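Local atomic coordinates of transcriptional regulator, AraC family (Pseudomonas putida, PDB entry 3GRA), a protein that probably binds specific DNA sequences as an AraC-family transcription factor, of which this piece is the DJ-1/PfpI-like domain. Residues D26-F39 against L175-L188. Residues are numbered along the deposited sequence; the frame is centred on the assembly and turned at random.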
# COMPACT_ATOMS: atom_id res chain seq x y z
N ASP A 26 0.70 -0.12 -8.28
CA ASP A 26 0.54 -1.39 -8.95
C ASP A 26 0.19 -1.11 -10.42
O ASP A 26 0.84 -1.62 -11.34
CB ASP A 26 -0.58 -2.19 -8.28
CG ASP A 26 -0.25 -3.67 -8.17
OD1 ASP A 26 0.79 -4.09 -8.72
OD2 ASP A 26 -1.04 -4.40 -7.54
N VAL A 27 -0.81 -0.26 -10.63
CA VAL A 27 -1.24 0.12 -11.97
C VAL A 27 -0.09 0.63 -12.83
O VAL A 27 0.06 0.22 -13.98
CB VAL A 27 -2.33 1.23 -11.92
CG1 VAL A 27 -2.70 1.65 -13.33
CG2 VAL A 27 -3.55 0.72 -11.17
N LEU A 28 0.73 1.53 -12.28
CA LEU A 28 1.84 2.09 -13.03
C LEU A 28 2.98 1.08 -13.25
O LEU A 28 3.67 1.12 -14.26
CB LEU A 28 2.38 3.34 -12.31
CG LEU A 28 1.33 4.42 -12.00
CD1 LEU A 28 2.00 5.56 -11.26
CD2 LEU A 28 0.66 4.91 -13.28
N VAL A 29 3.18 0.17 -12.30
CA VAL A 29 4.22 -0.83 -12.47
C VAL A 29 3.73 -1.87 -13.49
O VAL A 29 4.42 -2.18 -14.46
CB VAL A 29 4.58 -1.52 -11.13
CG1 VAL A 29 5.55 -2.66 -11.37
CG2 VAL A 29 5.20 -0.50 -10.17
N THR A 30 2.52 -2.38 -13.27
CA THR A 30 1.93 -3.36 -14.16
C THR A 30 1.91 -2.83 -15.60
O THR A 30 2.10 -3.58 -16.55
CB THR A 30 0.50 -3.72 -13.72
OG1 THR A 30 0.54 -4.23 -12.39
CG2 THR A 30 -0.11 -4.78 -14.64
N ALA A 31 1.67 -1.53 -15.74
CA ALA A 31 1.64 -0.92 -17.05
C ALA A 31 3.00 -1.14 -17.70
O ALA A 31 3.08 -1.51 -18.87
CB ALA A 31 1.35 0.58 -16.95
N ASN A 32 4.06 -0.92 -16.93
CA ASN A 32 5.42 -1.11 -17.41
C ASN A 32 5.70 -2.57 -17.76
O ASN A 32 6.47 -2.86 -18.67
CB ASN A 32 6.44 -0.67 -16.35
CG ASN A 32 6.53 0.83 -16.22
OD1 ASN A 32 6.41 1.56 -17.20
ND2 ASN A 32 6.76 1.30 -15.00
N LEU A 33 5.07 -3.47 -17.02
CA LEU A 33 5.23 -4.90 -17.22
C LEU A 33 4.85 -5.30 -18.65
O LEU A 33 5.45 -6.19 -19.24
CB LEU A 33 4.37 -5.67 -16.23
CG LEU A 33 4.89 -7.04 -15.77
CD1 LEU A 33 5.77 -6.83 -14.54
CD2 LEU A 33 3.73 -7.96 -15.42
N LEU A 34 3.84 -4.62 -19.19
CA LEU A 34 3.33 -4.89 -20.54
C LEU A 34 3.91 -3.93 -21.58
O LEU A 34 4.00 -4.27 -22.76
CB LEU A 34 1.81 -4.79 -20.54
CG LEU A 34 1.08 -5.65 -19.51
CD1 LEU A 34 -0.41 -5.33 -19.54
CD2 LEU A 34 1.32 -7.12 -19.81
N ARG A 35 4.28 -2.74 -21.14
CA ARG A 35 4.87 -1.73 -22.02
C ARG A 35 6.01 -1.05 -21.27
O ARG A 35 5.78 -0.25 -20.37
CB ARG A 35 3.82 -0.68 -22.39
CG ARG A 35 4.33 0.38 -23.36
CD ARG A 35 3.29 1.48 -23.52
NE ARG A 35 3.68 2.52 -24.46
CZ ARG A 35 4.72 3.33 -24.29
NH1 ARG A 35 5.49 3.22 -23.22
NH2 ARG A 35 4.99 4.26 -25.20
N ALA A 36 7.24 -1.39 -21.66
CA ALA A 36 8.44 -0.86 -21.02
C ALA A 36 8.51 0.66 -20.90
O ALA A 36 8.05 1.39 -21.78
CB ALA A 36 9.68 -1.38 -21.75
N ASP A 37 9.12 1.10 -19.80
CA ASP A 37 9.31 2.51 -19.47
C ASP A 37 8.16 3.45 -19.82
O ASP A 37 8.36 4.52 -20.40
CB ASP A 37 10.62 3.04 -20.07
CG ASP A 37 10.67 2.92 -21.57
OD1 ASP A 37 9.74 3.43 -22.24
OD2 ASP A 37 11.64 2.32 -22.08
N SER A 38 6.95 3.05 -19.47
CA SER A 38 5.79 3.89 -19.73
C SER A 38 5.75 4.94 -18.61
O SER A 38 5.37 6.08 -18.84
CB SER A 38 4.51 3.06 -19.71
OG SER A 38 4.55 2.05 -20.70
N PHE A 39 6.17 4.53 -17.42
CA PHE A 39 6.17 5.41 -16.25
C PHE A 39 7.43 5.32 -15.38
O PHE A 39 8.01 4.25 -15.22
CB PHE A 39 4.98 5.07 -15.33
CG PHE A 39 3.64 5.23 -15.97
CD1 PHE A 39 3.08 6.48 -16.15
CD2 PHE A 39 2.91 4.11 -16.36
CE1 PHE A 39 1.82 6.62 -16.71
CE2 PHE A 39 1.65 4.25 -16.92
CZ PHE A 39 1.10 5.50 -17.09
N LEU A 175 -3.01 8.05 -21.80
CA LEU A 175 -1.66 8.15 -22.34
C LEU A 175 -1.29 7.07 -23.35
O LEU A 175 -0.70 7.36 -24.38
CB LEU A 175 -0.65 8.12 -21.19
CG LEU A 175 -0.76 9.21 -20.12
CD1 LEU A 175 0.16 8.89 -18.95
CD2 LEU A 175 -0.42 10.55 -20.73
N TYR A 176 -1.63 5.82 -23.06
CA TYR A 176 -1.25 4.74 -23.96
C TYR A 176 -2.40 3.94 -24.58
O TYR A 176 -2.17 2.92 -25.24
CB TYR A 176 -0.24 3.84 -23.24
CG TYR A 176 0.94 4.65 -22.71
CD1 TYR A 176 1.07 4.93 -21.35
CD2 TYR A 176 1.87 5.21 -23.59
CE1 TYR A 176 2.09 5.76 -20.88
CE2 TYR A 176 2.89 6.04 -23.13
CZ TYR A 176 3.00 6.32 -21.78
OH TYR A 176 3.99 7.17 -21.34
N GLY A 177 -3.62 4.41 -24.37
CA GLY A 177 -4.78 3.75 -24.95
C GLY A 177 -5.54 2.76 -24.10
O GLY A 177 -5.02 2.23 -23.12
N ASP A 178 -6.78 2.49 -24.50
CA ASP A 178 -7.65 1.56 -23.80
C ASP A 178 -6.99 0.18 -23.79
O ASP A 178 -7.16 -0.60 -22.85
CB ASP A 178 -9.01 1.47 -24.51
CG ASP A 178 -9.62 2.84 -24.77
OD1 ASP A 178 -9.93 3.56 -23.80
OD2 ASP A 178 -9.80 3.19 -25.96
N GLY A 179 -6.22 -0.10 -24.83
CA GLY A 179 -5.55 -1.38 -24.94
C GLY A 179 -4.67 -1.72 -23.76
O GLY A 179 -4.79 -2.80 -23.18
N LEU A 180 -3.78 -0.80 -23.38
CA LEU A 180 -2.88 -1.04 -22.25
C LEU A 180 -3.66 -1.11 -20.94
O LEU A 180 -3.48 -2.04 -20.16
CB LEU A 180 -1.83 0.07 -22.16
CG LEU A 180 -0.59 -0.23 -21.32
CD1 LEU A 180 0.14 -1.42 -21.92
CD2 LEU A 180 0.32 0.98 -21.28
N ALA A 181 -4.53 -0.13 -20.70
CA ALA A 181 -5.32 -0.08 -19.48
C ALA A 181 -6.15 -1.34 -19.29
O ALA A 181 -6.22 -1.89 -18.19
CB ALA A 181 -6.23 1.14 -19.49
N GLU A 182 -6.78 -1.80 -20.37
CA GLU A 182 -7.60 -2.99 -20.31
C GLU A 182 -6.72 -4.18 -19.96
O GLU A 182 -7.12 -5.07 -19.21
CB GLU A 182 -8.29 -3.24 -21.66
CG GLU A 182 -9.31 -4.36 -21.64
CD GLU A 182 -9.74 -4.82 -23.03
OE1 GLU A 182 -10.69 -5.62 -23.12
OE2 GLU A 182 -9.11 -4.39 -24.03
N GLY A 183 -5.50 -4.19 -20.50
CA GLY A 183 -4.58 -5.28 -20.22
C GLY A 183 -4.08 -5.26 -18.79
O GLY A 183 -3.90 -6.31 -18.17
N VAL A 184 -3.85 -4.06 -18.28
CA VAL A 184 -3.38 -3.86 -16.91
C VAL A 184 -4.43 -4.37 -15.94
O VAL A 184 -4.12 -5.09 -14.98
CB VAL A 184 -3.15 -2.36 -16.61
CG1 VAL A 184 -2.84 -2.16 -15.14
CG2 VAL A 184 -2.02 -1.82 -17.48
N GLU A 185 -5.67 -4.00 -16.21
CA GLU A 185 -6.81 -4.39 -15.39
C GLU A 185 -6.97 -5.91 -15.30
O GLU A 185 -7.29 -6.44 -14.24
CB GLU A 185 -8.08 -3.75 -15.95
CG GLU A 185 -9.36 -4.12 -15.23
CD GLU A 185 -10.55 -3.30 -15.71
OE1 GLU A 185 -11.69 -3.59 -15.30
OE2 GLU A 185 -10.33 -2.35 -16.49
N GLU A 186 -6.73 -6.61 -16.41
CA GLU A 186 -6.86 -8.06 -16.43
C GLU A 186 -5.94 -8.72 -15.41
O GLU A 186 -6.33 -9.64 -14.69
CB GLU A 186 -6.53 -8.60 -17.83
CG GLU A 186 -7.47 -8.11 -18.93
CD GLU A 186 -8.93 -8.40 -18.63
OE1 GLU A 186 -9.28 -9.59 -18.47
OE2 GLU A 186 -9.72 -7.44 -18.54
N ILE A 187 -4.70 -8.23 -15.35
CA ILE A 187 -3.72 -8.76 -14.41
C ILE A 187 -4.13 -8.47 -12.97
O ILE A 187 -4.37 -9.39 -12.18
CB ILE A 187 -2.34 -8.13 -14.69
CG1 ILE A 187 -1.96 -8.34 -16.16
CG2 ILE A 187 -1.30 -8.75 -13.77
CD1 ILE A 187 -0.64 -7.72 -16.57
N LEU A 188 -4.22 -7.19 -12.62
CA LEU A 188 -4.60 -6.78 -11.27
C LEU A 188 -5.91 -7.42 -10.84
O LEU A 188 -5.95 -8.17 -9.86
CB LEU A 188 -4.74 -5.25 -11.21
CG LEU A 188 -3.47 -4.41 -10.99
CD1 LEU A 188 -2.32 -4.92 -11.84
CD2 LEU A 188 -3.79 -2.97 -11.32
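Y176 meets two flat neighbours in different ways. Its ring turns an edge toward the face of F39, a T-shaped pair with centroids 5.7 Å apart and planes at 84°; L28 CD2 lies over the centre of one F39 face, A31 CB sits at that ring's edge, and L175 CB covers the rim of one Y176 face. The guanidinium of R35 receives Y176 CE2 over its centre, 3.4 Å from NH2, with the two planes inclined at 36°. R35 arrives there because its chain runs extended from CG to NE, crossing L180, and NH1 is held by a hydrogen bond to S38 OG (2.9 Å), which itself donates to R35 O. In this DJ-1/PfpI-family domain of the glutaminase I clan, the contact lays the last modelled helix of this piece across helix 18-34, the axes of 26-34 and 178-188 approaching to 9.2 Å at 111°, while F39 opens a strand of the central sheet. Knobs-into-holes packing joins the helices: L34 enters the hole formed by L180, G183, V184 and I187, its CD1 3.7 Å from G183 C, and V184 fills the one among V27, T30, A31 and L34. With CG2 anti to the backbone N, T30 sends that methyl to I187 CD1 (3.6 Å), while OG1 turns back to donate to D26 O from above the carbonyl plane. The V27 side chain crosses that of L188 at about a right angle, CG2 3.7 Å from L188 CD2.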